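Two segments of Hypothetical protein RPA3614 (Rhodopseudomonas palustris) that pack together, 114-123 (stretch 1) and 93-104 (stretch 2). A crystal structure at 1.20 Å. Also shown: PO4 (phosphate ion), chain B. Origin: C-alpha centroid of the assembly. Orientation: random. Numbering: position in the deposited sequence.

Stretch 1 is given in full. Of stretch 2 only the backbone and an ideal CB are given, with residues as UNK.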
# COMPACT_ATOMS: atom_id res chain seq x y z
N VAL A 114 -1.24 9.20 4.47
CA VAL A 114 -1.19 7.93 3.75
C VAL A 114 -2.54 7.60 3.14
O VAL A 114 -3.58 8.12 3.58
CB VAL A 114 -0.72 6.74 4.65
CG1 VAL A 114 0.61 7.03 5.32
CG2 VAL A 114 -1.76 6.38 5.69
N ALA A 115 -2.52 6.71 2.15
CA ALA A 115 -3.73 6.23 1.52
C ALA A 115 -3.45 4.87 0.92
O ALA A 115 -2.30 4.43 0.86
CB ALA A 115 -4.19 7.20 0.45
N HIS A 116 -4.49 4.19 0.48
CA HIS A 116 -4.31 3.01 -0.33
C HIS A 116 -5.29 3.04 -1.51
O HIS A 116 -6.23 3.83 -1.51
CB HIS A 116 -4.40 1.72 0.50
CG HIS A 116 -5.78 1.19 0.69
ND1 HIS A 116 -6.81 1.92 1.24
CD2 HIS A 116 -6.29 -0.03 0.41
CE1 HIS A 116 -7.90 1.18 1.28
NE2 HIS A 116 -7.61 -0.01 0.78
N ILE A 117 -5.02 2.22 -2.52
CA ILE A 117 -5.81 2.22 -3.74
C ILE A 117 -6.93 1.18 -3.66
O ILE A 117 -6.68 -0.02 -3.54
CB ILE A 117 -4.93 1.95 -4.99
CG1 ILE A 117 -3.80 2.98 -5.08
CG2 ILE A 117 -5.79 1.97 -6.27
CD1 ILE A 117 -2.88 2.84 -6.29
N GLU A 118 -8.17 1.66 -3.74
CA GLU A 118 -9.33 0.78 -3.74
C GLU A 118 -9.21 -0.29 -4.82
O GLU A 118 -8.94 0.01 -5.98
CB GLU A 118 -10.61 1.59 -3.94
CG GLU A 118 -11.90 0.80 -3.64
CD GLU A 118 -13.13 1.69 -3.53
OE1 GLU A 118 -13.11 2.82 -4.08
OE2 GLU A 118 -14.12 1.25 -2.91
N GLY A 119 -9.38 -1.54 -4.40
CA GLY A 119 -9.36 -2.68 -5.31
C GLY A 119 -7.98 -3.09 -5.80
O GLY A 119 -7.86 -4.03 -6.58
N GLY A 120 -6.94 -2.38 -5.37
CA GLY A 120 -5.57 -2.77 -5.69
C GLY A 120 -5.20 -2.72 -7.16
O GLY A 120 -5.88 -2.08 -7.98
N PHE A 121 -4.13 -3.42 -7.50
CA PHE A 121 -3.64 -3.48 -8.86
C PHE A 121 -4.62 -4.18 -9.79
O PHE A 121 -4.69 -3.87 -10.97
CB PHE A 121 -2.27 -4.16 -8.91
CG PHE A 121 -1.56 -3.97 -10.22
CD1 PHE A 121 -1.14 -2.71 -10.62
CD2 PHE A 121 -1.32 -5.06 -11.05
CE1 PHE A 121 -0.48 -2.53 -11.84
CE2 PHE A 121 -0.67 -4.88 -12.27
CZ PHE A 121 -0.24 -3.63 -12.66
N GLY A 122 -5.40 -5.12 -9.25
CA GLY A 122 -6.44 -5.79 -10.03
C GLY A 122 -7.45 -4.80 -10.61
O GLY A 122 -7.75 -4.84 -11.81
N ALA A 123 -7.95 -3.91 -9.76
CA ALA A 123 -8.87 -2.86 -10.21
C ALA A 123 -8.20 -1.84 -11.13
O ALA A 123 -8.82 -1.37 -12.09
CB ALA A 123 -9.49 -2.16 -9.01
N UNK A 93 -1.63 -3.09 -3.24
CA UNK A 93 -1.36 -4.51 -3.30
C UNK A 93 -2.17 -5.07 -4.47
O UNK A 93 -2.55 -4.32 -5.37
CB UNK A 93 -1.71 -5.21 -1.98
N UNK A 94 -2.44 -6.38 -4.49
CA UNK A 94 -3.19 -6.97 -5.60
C UNK A 94 -4.69 -6.66 -5.59
O UNK A 94 -5.28 -6.44 -6.65
CB UNK A 94 -3.00 -8.49 -5.58
N UNK A 95 -5.30 -6.62 -4.41
CA UNK A 95 -6.75 -6.48 -4.31
C UNK A 95 -7.26 -5.44 -3.33
O UNK A 95 -8.47 -5.28 -3.18
CB UNK A 95 -7.35 -7.83 -3.93
N UNK A 96 -6.35 -4.73 -2.68
CA UNK A 96 -6.73 -3.65 -1.77
C UNK A 96 -6.70 -3.97 -0.29
O UNK A 96 -6.78 -3.06 0.54
CB UNK A 96 -8.14 -3.18 -2.13
N UNK A 97 -6.56 -5.24 0.07
CA UNK A 97 -6.69 -5.64 1.47
C UNK A 97 -5.39 -5.47 2.26
O UNK A 97 -5.38 -4.75 3.26
CB UNK A 97 -7.15 -7.10 1.55
N UNK A 98 -4.31 -6.11 1.82
CA UNK A 98 -3.00 -5.93 2.46
C UNK A 98 -2.64 -4.46 2.54
O UNK A 98 -2.06 -4.00 3.53
CB UNK A 98 -1.91 -6.69 1.70
N UNK A 99 -2.96 -3.71 1.49
CA UNK A 99 -2.59 -2.30 1.46
C UNK A 99 -3.37 -1.44 2.45
O UNK A 99 -2.85 -0.43 2.92
CB UNK A 99 -2.79 -1.75 0.05
N UNK A 100 -4.60 -1.84 2.78
CA UNK A 100 -5.33 -1.16 3.85
C UNK A 100 -4.59 -1.38 5.18
O UNK A 100 -4.39 -0.44 5.95
CB UNK A 100 -6.77 -1.67 3.94
N UNK A 101 -4.19 -2.62 5.44
CA UNK A 101 -3.45 -2.91 6.66
C UNK A 101 -2.11 -2.18 6.68
O UNK A 101 -1.72 -1.63 7.71
CB UNK A 101 -3.23 -4.42 6.80
N UNK A 102 -1.43 -2.14 5.54
CA UNK A 102 -0.12 -1.48 5.45
C UNK A 102 -0.23 0.02 5.69
O UNK A 102 0.57 0.60 6.42
CB UNK A 102 0.51 -1.74 4.08
N UNK A 103 -1.23 0.66 5.06
CA UNK A 103 -1.46 2.09 5.27
C UNK A 103 -1.76 2.39 6.73
O UNK A 103 -1.24 3.35 7.29
CB UNK A 103 -2.61 2.58 4.39
N UNK A 104 -2.57 1.55 7.36
CA UNK A 104 -2.89 1.72 8.77
C UNK A 104 -1.64 1.56 9.65
O UNK A 104 -1.42 2.36 10.56
CB UNK A 104 -3.96 0.71 9.19
P PO4 B . -5.04 -8.58 -1.29
O1 PO4 B . -6.18 -7.63 -1.43
O2 PO4 B . -4.21 -8.24 -0.10
O3 PO4 B . -5.63 -9.98 -1.12
O4 PO4 B . -4.19 -8.57 -2.53

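Position 93 comes before the helix, and its CA-to-CB bond points away from stretch 1, which offers its CB nothing within 5.5 Å. The backbone does the work here: Phe121 N donates to the carbonyl O of 93 at 2.8 Å. Many side chains would suit; the phosphate beyond favours a small or polar one. The residue is Cys93, with chi1 in p. Its SG accepts a weak hydrogen bond from the backbone N of 99 at 3.2 Å and lies 3.6 Å from PO4 O2.

Position 94 also points away, again leaving the choice wide, while its carbonyl O takes a hydrogen bond from Gly122 N at 2.9 Å. Two successive carbonyls thus receive the two successive amides of Phe121 and Gly122. The residue is Ala94, whose CB approaches PO4 O4 at 3.4 Å.

Nothing in stretch 1 forces glycine at 95; in the crystal an ideal CB would lie 2.8 Å from PO4 O1, a clash, so only glycine is compatible with the bound ion, which probably comes from the crystallisation liquor. Gly95 makes close backbone contact instead: its CA lies 3.5 Å from Gly119 O, and its O lies 3.5 Å from Gly119 CA, a reciprocal pair of CA-H...O contacts. Its N gives PO4 O4 a weak hydrogen bond at 2.9 Å. The close approach depends on the bare CA of Gly120, where a CB would fall 2.5 Å from Gly95 N.

Position 96 has phi 101° and psi -11°. A CB would jam against the preceding carbonyl and sit a tight 3.1 Å from Gly119 N, so both backbone and neighbour call for glycine. Gly96 is the answer, and its O lies 3.1 Å from His116 CD2, near the plane of the ring.

Positions 97 and 98 point away from stretch 1, so stretch 1 sets no limit on either side chain, and at 98 the nearby anion invites a positive charge. Leu97 uses its backbone N to bind PO4 O1 at 2.8 Å. Arg98 holds the phosphate through N and NE, each 2.9 Å from O2, and through NH2, 2.9 Å from O4.

Position 99 points toward stretch 1, with its ideal CB only 3.9 Å from His116 CB. A small residue is wanted, and alanine, serine or cysteine could all be considered. The choice is Ser99, chi1 in p, its OG 3.1 Å from His116 CD2 at the ring edge. A water 2.7 Å from Ser99 OG donates to Ile117 O, also at 2.7 Å, bridging helix to strand.

Position 100 lies sideways, its CB 3.7 Å from His116 NE2. A compact apolar group suits that ring: Ala100 CB sits over one face, 4.0 Å from the centroid, in a CH-pi contact.

Positions 101 and 102 meet nothing in stretch 1, leaving the choice open; they are Leu101 and Ala102.

Position 103 again points toward the strand, its CB 4.0 Å from Ala115 O and 4.1 Å from Val114 CG2. Small and apolar is the natural reading, and Ala103 obeys it. Position 104 points away, where a long polar chain is at home: Lys104.

Stretch 2 93-104: CAGGLRSALAAK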
# COMPACT_ATOMS: atom_id res chain seq x y z
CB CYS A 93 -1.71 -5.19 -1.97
SG CYS A 93 -3.45 -5.00 -1.45
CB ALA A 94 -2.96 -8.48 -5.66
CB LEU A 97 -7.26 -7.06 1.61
CG LEU A 97 -8.59 -7.32 0.89
CD1 LEU A 97 -9.13 -8.70 1.22
CD2 LEU A 97 -9.64 -6.25 1.18
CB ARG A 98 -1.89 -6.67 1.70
CG ARG A 98 -1.77 -8.15 1.99
CD ARG A 98 -0.81 -8.81 1.02
NE ARG A 98 -1.38 -8.86 -0.32
CZ ARG A 98 -0.71 -9.13 -1.44
NH1 ARG A 98 0.60 -9.33 -1.43
NH2 ARG A 98 -1.37 -9.16 -2.60
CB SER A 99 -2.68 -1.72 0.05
OG SER A 99 -3.96 -1.91 -0.50
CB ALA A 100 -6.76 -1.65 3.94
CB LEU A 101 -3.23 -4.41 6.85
CG LEU A 101 -4.48 -5.29 6.91
CD1 LEU A 101 -4.08 -6.69 7.30
CD2 LEU A 101 -5.54 -4.74 7.87
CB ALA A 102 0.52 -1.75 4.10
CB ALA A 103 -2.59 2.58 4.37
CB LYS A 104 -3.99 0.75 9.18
CG LYS A 104 -4.41 0.82 10.65
CD LYS A 104 -4.93 2.20 11.05
CE LYS A 104 -5.70 2.15 12.36
NZ LYS A 104 -4.93 1.57 13.49
O HOH W 1 -4.31 -1.21 -3.13
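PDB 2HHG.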